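PDB 1V4V: UDP-N-Acetylglucosamine 2-Epimerase from Thermus thermophilus, which probably interconverts UDP-N-acetylglucosamine and UDP-N-acetylmannosamine by epimerising the sugar at carbon 2, as a two-domain homodimer of the GT-B clan. Local coordinates for residues 22-27 against 355-360; 78-83 against 107-112; 149-154 against 172-177; 194-199 against 230-235; 223-228 against 254-259. All coordinates share one frame; numbering follows the deposited sequence.

How the contacts relate
The five contacts fall into two groups, one for each domain of a GT-B-like chain. Contacts 1, 2 and 3 belong to the lobe built on the seven-stranded parallel sheet; contacts 4 and 5 sit on the six-stranded one, and the centres of contacts 1 and 5 are about 42 Å apart. Contacts 2, 3 and the crossed pair 4 and 5 follow in chain order, and all are nested in the loop closed by contact 1, which brings the C-terminal helix 353-364 back to the first lobe. That helix touches contact 3 (centres about 11 Å apart). Contacts 4 and 5, centres about 9 Å apart, share neighbouring strands 232-236 and 257-260. Contact 2 alone reaches the second subunit.

Contact 1. Residues 22-27 against 355-360; sequences APVYLA and LMVARG
Val-24 and Val-357 meet methyl to methyl, CG1 to CG1 at 3.7 Å, with the two side chains crossing at about a right angle. Both valines hold CG1 anti to the backbone N (chi1 178° in Val-24), and it is this branch on each that reaches over. Val-24 CG2 lies a little further back, 4.1 Å from Val-357 CG1. Beside the valines the contact is made by alanines: Ala-27 CB stands 3.7 Å from Ala-358 CB and equally close to Leu-355 CA. The axes of the helical segments 22-27 and 355-360 approach to 8.0 Å, with a signed crossing angle of -53°. Leu-355 starts out pointing away, yet its CD1 branch returns to 4.3 Å from Ala-27 CB. Its other methyl, CD2, lies 3.4 Å above the guanidinium plane of Arg-359, over the centre, on its own helix. Around the contact, Val-24 also touches Thr-177, and Ala-358 touches Ile-31. The evidence is therefore of a wholly apolar seam: with no polar pair between the segments, the hold of the C-terminal helix on a helix near the start of the chain is here van der Waals packing of small side chains.

Contact 2. Residues 78-83 against 107-112; sequences RILPQA and VAWAAF
Gln-82 NE2 donates to Arg-78 O at 2.9 Å on the flank of helix 72-89 turned away from helix 102-113, leaving Leu-80, Ala-83 and Ile-79 to meet that helix through carbon. The donor sits above the carbonyl plane of Arg-78, 46° out of it, and Gln-82 OE1 is taken up by Asp-64 N. On the facing side Leu-80 does most of the work, its CG anti to the backbone N (chi1 -167°). CD1 lies 3.8 Å from Ala-110 CB, while CD2 comes obliquely to the six-membered part of the Trp-109 indole, 3.8 Å from CZ3. Beside it Ala-83 CB meets Ala-110 CB, also at 3.8 Å, and Ile-79 CG2 reaches Val-107 CG2 more loosely, at 4.2 Å. An alanine in place of Leu-80 would probably open a gap between the helices, leaving Trp-109 and Ala-110 without the two methyls they pack on. Trp-109 is also met edge-to-face by Phe-105 of the second subunit, and Leu-80 touches Ala-76 of that subunit, so the seam runs into the dimer interface. The axes of segments 78-83 and 107-112, 8.5 Å apart and crossing at -38°, fit neighbouring helices lying on one face of a parallel sheet, with strand 94-98 linking them in the chain, as in Rossmann-like domains.

Contact 3. Residues 149-154 against 172-177; sequences LDFAPT and LVTGQT
Phe-151 and Leu-172 are bridge partners in parallel strands, and their side chains pack on the same face of the sheet: Leu-172 CD2 lies at the edge of the phenyl ring, near its plane, 3.9 Å from Phe-151 CD1. Thr-174 CG2 approaches the same edge, 3.8 Å from Phe-151 CD1. Three backbone hydrogen bonds run with this closely packed part, Leu-172 N to Asp-150 O, Ala-152 N to Leu-172 O and Thr-174 N to Ala-152 O, each 2.9 Å between the atoms named. Water 1 donates to both Phe-151 O and Thr-174 OG1, bridging two buried residues. With chi1 at 65°, OG1 is set between backbone N and carbonyl carbon, and there Thr-174 OG1 donates to Gly-175 O, 2.9 Å away, on an in-plane lone pair. An alanine at Thr-174 would probably leave Gly-175 O without its hydroxyl mate and open a gap at the Phe-151 edge. Helix 353-364 covers the face, Val-357 touching Phe-151 and Met-356 touching Leu-172. Past the strand ends Gly-175 CA still comes 3.2 Å from Pro-153 O. The contact loosens only toward Gln-176, with a glycerol close by, and Thr-154, both partly exposed. Thr-154 caps helix 155-162 through Ala-157 N, and that helix links the two strands in a beta-alpha-beta crossover, the last in this Rossmann-like sheet, in which 171-173 is one of the two outer strands.

Contact 4. Residues 194-199 against 230-235; sequences GLPEGP and HLTFVY
The start of a parallel strand pair in the six-stranded sheet is set here, where Pro-199, leading into strand 200-203, meets Thr-232, first residue of strand 232-236. Thr-232 N donates to Pro-199 O at 3.0 Å with an N-H...O angle of 165°, the donor lying in the carbonyl plane; the ladder then continues through Val-201. The ring of Pro-199, which follows a cis peptide bond, lies beside the other segment, Pro-199 CB 4.0 Å from Leu-231 CD2 and Pro-199 CD 3.8 Å from His-230 O. Thr-232 points toward the incoming loop. Its side chain crosses that of Pro-196 at about a right angle, Thr-232 OG1 facing Pro-196 CB at 4.0 Å. With chi1 at -64°, OG1 is anti to the carbonyl carbon, and from there it reaches water 2 at 2.7 Å. That water also lies 2.7 Å from Glu-197 O and near His-230 O, with more acceptors about it than it has protons to give, so not every one can be served at once. Further along, Leu-195 CD2 touches Val-234 CG2 at 4.2 Å. Chemically, one straight backbone bond and a shared water tie an irregular, proline-rich loop to the strand, the strand side (Thr-232, Val-234) being buried and the loop side largely exposed, while the apolar contacts are long; the hold is thus mainly polar and lies along the backbone.

Contact 5. Residues 223-228 against 254-259; sequences RVAEAF and VRNFVL
The phenyl ring of Phe-257 presents its edge to Ala-225, whose CB lies near the ring plane, 3.7 Å from Phe-257 CD1. Phe-233 of the neighbouring strand meets this ring with planes about 25° apart. The second flat group, the amide of Asn-256, is turned so that Ala-225 O lies close to its plane. Asn-256 ND2 donates to Ala-225 O at 3.0 Å with an N-H...O angle of 162°, and Asn-256 OD1 comes 3.5 Å from Ala-225 CB. Ala-225 O is gripped twice: Phe-228 N, 3.2 Å from Ala-225 O, reaches it from one face of its carbonyl plane and Asn-256 ND2 from the opposite face. In Asn-256, chi1 of 58° sets CG between the backbone N and the carbonyl carbon, from which the amide extends toward Ala-225. Asn-256 belongs to a type I turn running from Val-254 to Phe-257, closed by Phe-257 N to Val-254 O at 3.1 Å. From the start of that turn Val-254 CG1 completes the apolar part, 4.1 Å from Ala-225 CB. ND2 also bonds to Leu-231 O, ahead of strand 232-236. The chemistry thus gives one side-chain amide two backbone oxygens to hold, one in a helix and one in the loop after it, so Asn-256 gives Ala-225 O a second donor and ties the turn before strand 257-260 to helix 214-227.

Contact 1. Residues 22-27 against 355-360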
# COMPACT_ATOMS: atom_id res chain seq x y z
N ALA A 22 12.65 -18.07 -8.59
CA ALA A 22 12.95 -19.49 -8.83
C ALA A 22 13.47 -20.20 -7.58
O ALA A 22 13.02 -21.31 -7.25
CB ALA A 22 13.95 -19.63 -9.98
N PRO A 23 14.43 -19.59 -6.86
CA PRO A 23 14.97 -20.22 -5.65
C PRO A 23 13.89 -20.46 -4.60
O PRO A 23 13.94 -21.44 -3.85
CB PRO A 23 16.02 -19.22 -5.18
CG PRO A 23 16.47 -18.57 -6.45
CD PRO A 23 15.18 -18.36 -7.19
N VAL A 24 12.93 -19.54 -4.53
CA VAL A 24 11.83 -19.65 -3.57
C VAL A 24 10.91 -20.80 -3.99
O VAL A 24 10.53 -21.63 -3.17
CB VAL A 24 11.01 -18.34 -3.52
CG1 VAL A 24 9.84 -18.48 -2.55
CG2 VAL A 24 11.92 -17.18 -3.10
N TYR A 25 10.56 -20.83 -5.26
CA TYR A 25 9.69 -21.88 -5.80
C TYR A 25 10.24 -23.28 -5.48
O TYR A 25 9.52 -24.15 -4.99
CB TYR A 25 9.57 -21.74 -7.31
CG TYR A 25 8.73 -22.82 -7.97
CD1 TYR A 25 7.36 -22.66 -8.13
CD2 TYR A 25 9.32 -24.00 -8.43
CE1 TYR A 25 6.59 -23.64 -8.73
CE2 TYR A 25 8.55 -24.99 -9.03
CZ TYR A 25 7.19 -24.80 -9.18
OH TYR A 25 6.42 -25.76 -9.80
N LEU A 26 11.52 -23.48 -5.78
CA LEU A 26 12.14 -24.78 -5.55
C LEU A 26 12.24 -25.13 -4.08
O LEU A 26 12.08 -26.29 -3.70
CB LEU A 26 13.52 -24.81 -6.22
CG LEU A 26 13.46 -24.65 -7.74
CD1 LEU A 26 14.86 -24.46 -8.31
CD2 LEU A 26 12.79 -25.88 -8.36
N ALA A 27 12.49 -24.13 -3.23
CA ALA A 27 12.58 -24.37 -1.79
C ALA A 27 11.21 -24.76 -1.23
O ALA A 27 11.11 -25.56 -0.30
CB ALA A 27 13.11 -23.13 -1.09
N LEU A 355 15.29 -20.54 0.81
CA LEU A 355 14.84 -21.51 1.80
C LEU A 355 14.20 -20.79 2.98
O LEU A 355 13.22 -21.26 3.55
CB LEU A 355 16.02 -22.36 2.29
CG LEU A 355 15.70 -23.45 3.31
CD1 LEU A 355 14.64 -24.39 2.76
CD2 LEU A 355 16.97 -24.21 3.66
N MSE A 356 14.76 -19.64 3.36
CA MSE A 356 14.22 -18.87 4.47
C MSE A 356 12.85 -18.30 4.12
O MSE A 356 11.95 -18.28 4.97
CB MSE A 356 15.17 -17.74 4.87
CG MSE A 356 16.33 -18.21 5.74
SE MSE A 356 17.39 -16.74 6.38
CE MSE A 356 15.92 -15.68 7.09
N VAL A 357 12.69 -17.83 2.89
CA VAL A 357 11.40 -17.29 2.46
C VAL A 357 10.38 -18.43 2.52
O VAL A 357 9.29 -18.27 3.07
CB VAL A 357 11.46 -16.75 1.01
CG1 VAL A 357 10.06 -16.42 0.50
CG2 VAL A 357 12.33 -15.50 0.97
N ALA A 358 10.76 -19.58 1.98
CA ALA A 358 9.90 -20.76 1.97
C ALA A 358 9.50 -21.17 3.38
O ALA A 358 8.33 -21.49 3.64
CB ALA A 358 10.59 -21.92 1.26
N ARG A 359 10.46 -21.17 4.29
CA ARG A 359 10.19 -21.55 5.67
C ARG A 359 9.35 -20.49 6.36
O ARG A 359 8.58 -20.79 7.27
CB ARG A 359 11.51 -21.77 6.43
CG ARG A 359 12.22 -23.05 6.02
CD ARG A 359 13.58 -23.19 6.67
NE ARG A 359 14.19 -24.49 6.39
CZ ARG A 359 15.43 -24.83 6.71
NH1 ARG A 359 16.22 -23.95 7.32
NH2 ARG A 359 15.89 -26.04 6.42
N GLY A 360 9.50 -19.24 5.93
CA GLY A 360 8.72 -18.17 6.51
C GLY A 360 7.25 -18.37 6.18
O GLY A 360 6.38 -18.17 7.02

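Contact 2. Residues 78-83 against 107-112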
# COMPACT_ATOMS: atom_id res chain seq x y z
N ARG A 78 -7.19 -3.44 -15.54
CA ARG A 78 -7.13 -4.63 -16.39
C ARG A 78 -6.61 -5.84 -15.60
O ARG A 78 -7.07 -6.97 -15.80
CB ARG A 78 -6.21 -4.38 -17.59
CG ARG A 78 -5.96 -5.59 -18.47
CD ARG A 78 -6.64 -5.46 -19.81
NE ARG A 78 -6.53 -6.67 -20.61
CZ ARG A 78 -7.20 -6.89 -21.74
NH1 ARG A 78 -8.04 -5.97 -22.20
NH2 ARG A 78 -7.04 -8.03 -22.40
N ILE A 79 -5.67 -5.59 -14.70
CA ILE A 79 -5.08 -6.65 -13.90
C ILE A 79 -5.90 -7.13 -12.71
O ILE A 79 -6.07 -8.32 -12.50
CB ILE A 79 -3.69 -6.21 -13.35
CG1 ILE A 79 -2.72 -5.96 -14.51
CG2 ILE A 79 -3.16 -7.25 -12.36
CD1 ILE A 79 -2.45 -7.18 -15.38
N LEU A 80 -6.41 -6.18 -11.92
CA LEU A 80 -7.13 -6.50 -10.70
C LEU A 80 -8.19 -7.61 -10.70
O LEU A 80 -8.07 -8.57 -9.94
CB LEU A 80 -7.74 -5.22 -10.12
CG LEU A 80 -8.27 -5.34 -8.69
CD1 LEU A 80 -7.13 -5.75 -7.75
CD2 LEU A 80 -8.86 -4.00 -8.24
N PRO A 81 -9.22 -7.51 -11.55
CA PRO A 81 -10.26 -8.54 -11.57
C PRO A 81 -9.79 -9.93 -11.96
O PRO A 81 -10.10 -10.92 -11.29
CB PRO A 81 -11.29 -7.99 -12.56
CG PRO A 81 -11.06 -6.50 -12.51
CD PRO A 81 -9.56 -6.43 -12.49
N GLN A 82 -9.06 -10.02 -13.07
CA GLN A 82 -8.59 -11.32 -13.52
C GLN A 82 -7.57 -11.93 -12.56
O GLN A 82 -7.44 -13.14 -12.50
CB GLN A 82 -8.01 -11.22 -14.93
CG GLN A 82 -6.76 -10.38 -15.06
CD GLN A 82 -6.20 -10.43 -16.47
OE1 GLN A 82 -6.06 -11.51 -17.06
NE2 GLN A 82 -5.87 -9.27 -17.02
N ALA A 83 -6.85 -11.09 -11.83
CA ALA A 83 -5.87 -11.60 -10.86
C ALA A 83 -6.62 -12.21 -9.68
O ALA A 83 -6.26 -13.28 -9.19
CB ALA A 83 -4.95 -10.47 -10.38
N VAL A 107 -1.82 -7.21 -8.06
CA VAL A 107 -1.97 -8.62 -7.70
C VAL A 107 -2.08 -8.78 -6.19
O VAL A 107 -2.92 -9.54 -5.70
CB VAL A 107 -0.78 -9.46 -8.23
CG1 VAL A 107 -0.86 -10.89 -7.72
CG2 VAL A 107 -0.79 -9.46 -9.76
N ALA A 108 -1.25 -8.06 -5.44
CA ALA A 108 -1.28 -8.12 -3.99
C ALA A 108 -2.63 -7.62 -3.47
O ALA A 108 -3.17 -8.17 -2.50
CB ALA A 108 -0.15 -7.27 -3.40
N TRP A 109 -3.17 -6.58 -4.10
CA TRP A 109 -4.46 -6.05 -3.65
C TRP A 109 -5.57 -7.06 -3.98
O TRP A 109 -6.51 -7.24 -3.19
CB TRP A 109 -4.73 -4.70 -4.32
CG TRP A 109 -5.88 -3.93 -3.71
CD1 TRP A 109 -6.38 -4.06 -2.45
CD2 TRP A 109 -6.65 -2.90 -4.34
NE1 TRP A 109 -7.42 -3.17 -2.25
CE2 TRP A 109 -7.60 -2.45 -3.40
CE3 TRP A 109 -6.62 -2.31 -5.61
CZ2 TRP A 109 -8.52 -1.43 -3.69
CZ3 TRP A 109 -7.54 -1.30 -5.90
CH2 TRP A 109 -8.47 -0.87 -4.94
N ALA A 110 -5.46 -7.72 -5.13
CA ALA A 110 -6.44 -8.72 -5.53
C ALA A 110 -6.45 -9.84 -4.50
O ALA A 110 -7.51 -10.30 -4.08
CB ALA A 110 -6.09 -9.27 -6.91
N ALA A 111 -5.26 -10.28 -4.10
CA ALA A 111 -5.13 -11.34 -3.11
C ALA A 111 -5.76 -10.90 -1.80
O ALA A 111 -6.54 -11.64 -1.18
CB ALA A 111 -3.66 -11.68 -2.89
N PHE A 112 -5.44 -9.69 -1.37
CA PHE A 112 -5.99 -9.16 -0.13
C PHE A 112 -7.53 -9.13 -0.18
O PHE A 112 -8.19 -9.52 0.77
CB PHE A 112 -5.47 -7.75 0.15
CG PHE A 112 -6.00 -7.16 1.42
CD1 PHE A 112 -5.47 -7.53 2.65
CD2 PHE A 112 -7.08 -6.28 1.39
CE1 PHE A 112 -6.01 -7.04 3.84
CE2 PHE A 112 -7.63 -5.79 2.57
CZ PHE A 112 -7.09 -6.17 3.79

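Contact 3. Residues 149-154 against 172-177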
# COMPACT_ATOMS: atom_id res chain seq x y z
N LEU A 149 3.67 -11.04 5.49
CA LEU A 149 5.07 -11.26 5.82
C LEU A 149 5.97 -10.57 4.80
O LEU A 149 5.83 -10.77 3.59
CB LEU A 149 5.37 -12.76 5.84
CG LEU A 149 6.77 -13.21 6.29
CD1 LEU A 149 7.14 -12.54 7.61
CD2 LEU A 149 6.79 -14.73 6.43
N ASP A 150 6.86 -9.72 5.30
CA ASP A 150 7.81 -9.01 4.44
C ASP A 150 9.16 -9.69 4.58
O ASP A 150 9.64 -9.90 5.70
CB ASP A 150 7.95 -7.55 4.87
CG ASP A 150 6.87 -6.67 4.29
OD1 ASP A 150 6.37 -5.80 5.02
OD2 ASP A 150 6.52 -6.85 3.11
N PHE A 151 9.77 -10.03 3.45
CA PHE A 151 11.08 -10.66 3.44
C PHE A 151 12.08 -9.58 3.04
O PHE A 151 12.24 -9.27 1.86
CB PHE A 151 11.08 -11.81 2.44
CG PHE A 151 10.06 -12.87 2.75
CD1 PHE A 151 10.30 -13.83 3.72
CD2 PHE A 151 8.84 -12.90 2.07
CE1 PHE A 151 9.35 -14.81 4.03
CE2 PHE A 151 7.88 -13.87 2.36
CZ PHE A 151 8.13 -14.83 3.34
N ALA A 152 12.73 -8.99 4.05
CA ALA A 152 13.69 -7.91 3.82
C ALA A 152 15.08 -8.44 3.50
O ALA A 152 15.59 -9.32 4.18
CB ALA A 152 13.75 -7.02 5.05
N PRO A 153 15.71 -7.90 2.45
CA PRO A 153 17.05 -8.36 2.07
C PRO A 153 18.14 -7.92 3.05
O PRO A 153 19.15 -8.61 3.21
CB PRO A 153 17.24 -7.75 0.69
CG PRO A 153 16.48 -6.45 0.80
CD PRO A 153 15.21 -6.88 1.51
N THR A 154 17.93 -6.79 3.72
CA THR A 154 18.92 -6.25 4.65
C THR A 154 18.30 -5.68 5.92
O THR A 154 17.09 -5.45 5.99
CB THR A 154 19.70 -5.09 4.01
OG1 THR A 154 18.79 -4.02 3.74
CG2 THR A 154 20.36 -5.53 2.71
N LEU A 172 10.97 -10.60 8.20
CA LEU A 172 12.02 -11.60 8.28
C LEU A 172 13.18 -11.12 7.40
O LEU A 172 12.97 -10.82 6.24
CB LEU A 172 11.52 -12.95 7.76
CG LEU A 172 12.52 -14.11 7.72
CD1 LEU A 172 12.87 -14.54 9.14
CD2 LEU A 172 11.92 -15.29 6.97
N VAL A 173 14.38 -11.02 7.96
CA VAL A 173 15.54 -10.60 7.18
C VAL A 173 16.08 -11.88 6.55
O VAL A 173 16.52 -12.79 7.25
CB VAL A 173 16.63 -9.96 8.06
CG1 VAL A 173 17.83 -9.58 7.22
CG2 VAL A 173 16.07 -8.71 8.74
N THR A 174 16.05 -11.94 5.22
CA THR A 174 16.46 -13.14 4.51
C THR A 174 17.75 -13.08 3.70
O THR A 174 18.34 -14.11 3.40
CB THR A 174 15.36 -13.57 3.52
OG1 THR A 174 15.22 -12.55 2.52
CG2 THR A 174 14.03 -13.74 4.25
N GLY A 175 18.19 -11.87 3.36
CA GLY A 175 19.36 -11.74 2.51
C GLY A 175 18.75 -11.78 1.11
O GLY A 175 17.54 -11.91 0.99
N GLN A 176 19.56 -11.69 0.06
CA GLN A 176 19.01 -11.69 -1.29
C GLN A 176 18.85 -13.06 -1.96
O GLN A 176 19.79 -13.86 -1.98
CB GLN A 176 19.85 -10.78 -2.19
CG GLN A 176 19.93 -9.35 -1.70
CD GLN A 176 20.45 -8.40 -2.77
OE1 GLN A 176 21.02 -7.35 -2.46
NE2 GLN A 176 20.23 -8.75 -4.03
N THR A 177 17.67 -13.32 -2.51
CA THR A 177 17.45 -14.59 -3.18
C THR A 177 18.27 -14.62 -4.46
O THR A 177 18.51 -15.68 -5.04
CB THR A 177 15.96 -14.82 -3.53
OG1 THR A 177 15.51 -13.81 -4.43
CG2 THR A 177 15.11 -14.80 -2.26
O HOH W 1 13.92 -11.35 0.23

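Contact 4. Residues 194-199 against 230-235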
# COMPACT_ATOMS: atom_id res chain seq x y z
N GLY A 194 33.60 -26.58 -26.55
CA GLY A 194 34.95 -26.56 -27.10
C GLY A 194 36.04 -25.77 -26.41
O GLY A 194 37.06 -25.46 -27.04
N LEU A 195 35.87 -25.44 -25.13
CA LEU A 195 36.90 -24.70 -24.43
C LEU A 195 38.12 -25.57 -24.18
O LEU A 195 38.00 -26.79 -24.07
CB LEU A 195 36.38 -24.20 -23.07
CG LEU A 195 35.32 -23.09 -23.06
CD1 LEU A 195 34.95 -22.79 -21.61
CD2 LEU A 195 35.88 -21.85 -23.75
N PRO A 196 39.30 -24.96 -24.10
CA PRO A 196 40.52 -25.74 -23.85
C PRO A 196 40.44 -26.19 -22.39
O PRO A 196 39.59 -25.72 -21.65
CB PRO A 196 41.64 -24.72 -24.06
CG PRO A 196 41.04 -23.73 -25.01
CD PRO A 196 39.64 -23.58 -24.48
N GLU A 197 41.33 -27.09 -22.00
CA GLU A 197 41.36 -27.56 -20.62
C GLU A 197 41.69 -26.36 -19.72
O GLU A 197 42.49 -25.51 -20.10
CB GLU A 197 42.44 -28.64 -20.46
CG GLU A 197 42.85 -28.94 -19.04
CD GLU A 197 43.90 -30.04 -18.96
OE1 GLU A 197 43.52 -31.22 -18.85
OE2 GLU A 197 45.11 -29.72 -19.02
N GLY A 198 41.08 -26.29 -18.54
CA GLY A 198 41.33 -25.19 -17.62
C GLY A 198 42.71 -25.24 -17.00
O GLY A 198 43.56 -26.01 -17.45
N PRO A 199 42.98 -24.45 -15.94
CA PRO A 199 42.08 -23.51 -15.26
C PRO A 199 41.68 -22.31 -16.12
O PRO A 199 42.34 -22.00 -17.13
CB PRO A 199 42.90 -23.06 -14.04
CG PRO A 199 43.87 -24.19 -13.84
CD PRO A 199 44.27 -24.52 -15.24
N HIS A 230 49.60 -21.16 -18.86
CA HIS A 230 48.83 -22.34 -18.46
C HIS A 230 47.38 -22.04 -18.11
O HIS A 230 46.61 -22.95 -17.82
CB HIS A 230 49.50 -23.03 -17.27
CG HIS A 230 50.86 -23.56 -17.57
ND1 HIS A 230 51.11 -24.36 -18.67
CD2 HIS A 230 52.04 -23.43 -16.92
CE1 HIS A 230 52.39 -24.69 -18.68
NE2 HIS A 230 52.98 -24.14 -17.63
N LEU A 231 47.01 -20.76 -18.13
CA LEU A 231 45.64 -20.37 -17.84
C LEU A 231 44.94 -19.98 -19.13
O LEU A 231 45.58 -19.48 -20.06
CB LEU A 231 45.60 -19.15 -16.91
CG LEU A 231 46.32 -19.25 -15.57
CD1 LEU A 231 46.08 -17.96 -14.77
CD2 LEU A 231 45.81 -20.45 -14.81
N THR A 232 43.64 -20.21 -19.20
CA THR A 232 42.88 -19.82 -20.38
C THR A 232 41.93 -18.70 -19.98
O THR A 232 41.13 -18.86 -19.07
CB THR A 232 42.08 -20.99 -20.94
OG1 THR A 232 42.99 -22.01 -21.38
CG2 THR A 232 41.22 -20.52 -22.12
N PHE A 233 42.05 -17.57 -20.67
CA PHE A 233 41.21 -16.41 -20.40
C PHE A 233 40.01 -16.41 -21.33
O PHE A 233 40.16 -16.29 -22.55
CB PHE A 233 42.04 -15.13 -20.57
CG PHE A 233 43.20 -15.03 -19.60
CD1 PHE A 233 44.34 -15.82 -19.77
CD2 PHE A 233 43.11 -14.22 -18.47
CE1 PHE A 233 45.37 -15.80 -18.83
CE2 PHE A 233 44.13 -14.19 -17.52
CZ PHE A 233 45.27 -14.99 -17.70
N VAL A 234 38.82 -16.56 -20.75
CA VAL A 234 37.58 -16.62 -21.52
C VAL A 234 36.84 -15.30 -21.42
O VAL A 234 36.44 -14.88 -20.33
CB VAL A 234 36.70 -17.78 -21.04
CG1 VAL A 234 35.48 -17.91 -21.94
CG2 VAL A 234 37.52 -19.07 -21.04
N TYR A 235 36.63 -14.68 -22.57
CA TYR A 235 36.01 -13.37 -22.67
C TYR A 235 34.80 -13.29 -23.60
O TYR A 235 34.96 -13.22 -24.82
CB TYR A 235 37.11 -12.39 -23.11
CG TYR A 235 36.74 -10.93 -23.27
CD1 TYR A 235 35.51 -10.43 -22.85
CD2 TYR A 235 37.67 -10.03 -23.80
CE1 TYR A 235 35.21 -9.06 -22.97
CE2 TYR A 235 37.38 -8.67 -23.92
CZ TYR A 235 36.15 -8.20 -23.50
OH TYR A 235 35.89 -6.85 -23.60
O HOH W 2 43.97 -23.42 -19.30

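Contact 5. Residues 223-228 against 254-259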
# COMPACT_ATOMS: atom_id res chain seq x y z
N ARG A 223 49.02 -8.81 -21.91
CA ARG A 223 50.26 -9.00 -21.16
C ARG A 223 50.07 -10.04 -20.06
O ARG A 223 50.95 -10.87 -19.81
CB ARG A 223 50.73 -7.70 -20.51
CG ARG A 223 51.39 -6.71 -21.44
CD ARG A 223 51.89 -5.49 -20.66
NE ARG A 223 53.06 -5.80 -19.84
CZ ARG A 223 53.54 -4.99 -18.90
NH1 ARG A 223 52.94 -3.83 -18.65
NH2 ARG A 223 54.62 -5.33 -18.21
N VAL A 224 48.92 -9.98 -19.40
CA VAL A 224 48.62 -10.94 -18.34
C VAL A 224 48.58 -12.35 -18.93
O VAL A 224 49.18 -13.28 -18.40
CB VAL A 224 47.26 -10.64 -17.65
CG1 VAL A 224 46.93 -11.73 -16.64
CG2 VAL A 224 47.32 -9.27 -16.96
N ALA A 225 47.87 -12.50 -20.04
CA ALA A 225 47.74 -13.80 -20.68
C ALA A 225 49.11 -14.37 -21.06
O ALA A 225 49.37 -15.56 -20.91
CB ALA A 225 46.85 -13.69 -21.92
N GLU A 226 50.00 -13.51 -21.55
CA GLU A 226 51.33 -13.98 -21.93
C GLU A 226 52.14 -14.42 -20.71
O GLU A 226 52.99 -15.30 -20.81
CB GLU A 226 52.06 -12.87 -22.68
CG GLU A 226 51.35 -12.46 -23.96
CD GLU A 226 52.01 -11.28 -24.65
OE1 GLU A 226 52.19 -10.24 -23.98
OE2 GLU A 226 52.32 -11.40 -25.85
N ALA A 227 51.85 -13.83 -19.56
CA ALA A 227 52.57 -14.17 -18.33
C ALA A 227 52.05 -15.44 -17.66
O ALA A 227 52.71 -15.99 -16.77
CB ALA A 227 52.50 -13.00 -17.34
N PHE A 228 50.87 -15.90 -18.08
CA PHE A 228 50.24 -17.10 -17.52
C PHE A 228 49.78 -18.03 -18.63
O PHE A 228 48.58 -18.24 -18.83
CB PHE A 228 49.04 -16.70 -16.66
CG PHE A 228 49.43 -15.91 -15.45
CD1 PHE A 228 49.86 -16.56 -14.30
CD2 PHE A 228 49.41 -14.52 -15.48
CE1 PHE A 228 50.29 -15.83 -13.19
CE2 PHE A 228 49.83 -13.78 -14.37
CZ PHE A 228 50.27 -14.44 -13.23
N VAL A 254 45.65 -14.23 -29.71
CA VAL A 254 46.39 -14.48 -28.48
C VAL A 254 46.06 -15.92 -28.13
O VAL A 254 44.90 -16.27 -27.91
CB VAL A 254 45.94 -13.55 -27.33
CG1 VAL A 254 46.63 -13.96 -26.03
CG2 VAL A 254 46.29 -12.10 -27.67
N ARG A 255 47.09 -16.76 -28.12
CA ARG A 255 46.97 -18.20 -27.88
C ARG A 255 46.01 -18.66 -26.78
O ARG A 255 45.19 -19.55 -27.02
CB ARG A 255 48.36 -18.77 -27.60
CG ARG A 255 48.53 -20.23 -27.98
CD ARG A 255 49.91 -20.73 -27.60
NE ARG A 255 50.97 -19.78 -27.94
CZ ARG A 255 51.36 -19.50 -29.18
NH1 ARG A 255 50.79 -20.08 -30.23
NH2 ARG A 255 52.33 -18.61 -29.38
N ASN A 256 46.12 -18.09 -25.59
CA ASN A 256 45.27 -18.52 -24.48
C ASN A 256 44.09 -17.62 -24.12
O ASN A 256 43.59 -17.64 -22.99
CB ASN A 256 46.13 -18.80 -23.24
CG ASN A 256 46.94 -17.61 -22.80
OD1 ASN A 256 47.26 -16.73 -23.60
ND2 ASN A 256 47.30 -17.58 -21.52
N PHE A 257 43.64 -16.82 -25.09
CA PHE A 257 42.46 -16.00 -24.90
C PHE A 257 41.40 -16.60 -25.81
O PHE A 257 41.67 -16.92 -26.98
CB PHE A 257 42.71 -14.54 -25.31
CG PHE A 257 42.51 -13.55 -24.19
CD1 PHE A 257 43.60 -13.04 -23.49
CD2 PHE A 257 41.23 -13.15 -23.82
CE1 PHE A 257 43.42 -12.13 -22.44
CE2 PHE A 257 41.04 -12.24 -22.77
CZ PHE A 257 42.14 -11.74 -22.08
N VAL A 258 40.19 -16.77 -25.28
CA VAL A 258 39.08 -17.29 -26.06
C VAL A 258 38.00 -16.22 -26.08
O VAL A 258 37.44 -15.87 -25.04
CB VAL A 258 38.48 -18.57 -25.43
CG1 VAL A 258 37.26 -19.01 -26.23
CG2 VAL A 258 39.52 -19.68 -25.41
N LEU A 259 37.71 -15.69 -27.27
CA LEU A 259 36.68 -14.67 -27.39
C LEU A 259 35.37 -15.31 -27.81
O LEU A 259 35.31 -16.04 -28.80
CB LEU A 259 37.10 -13.59 -28.40
CG LEU A 259 38.48 -12.95 -28.19
CD1 LEU A 259 38.63 -11.77 -29.14
CD2 LEU A 259 38.63 -12.49 -26.74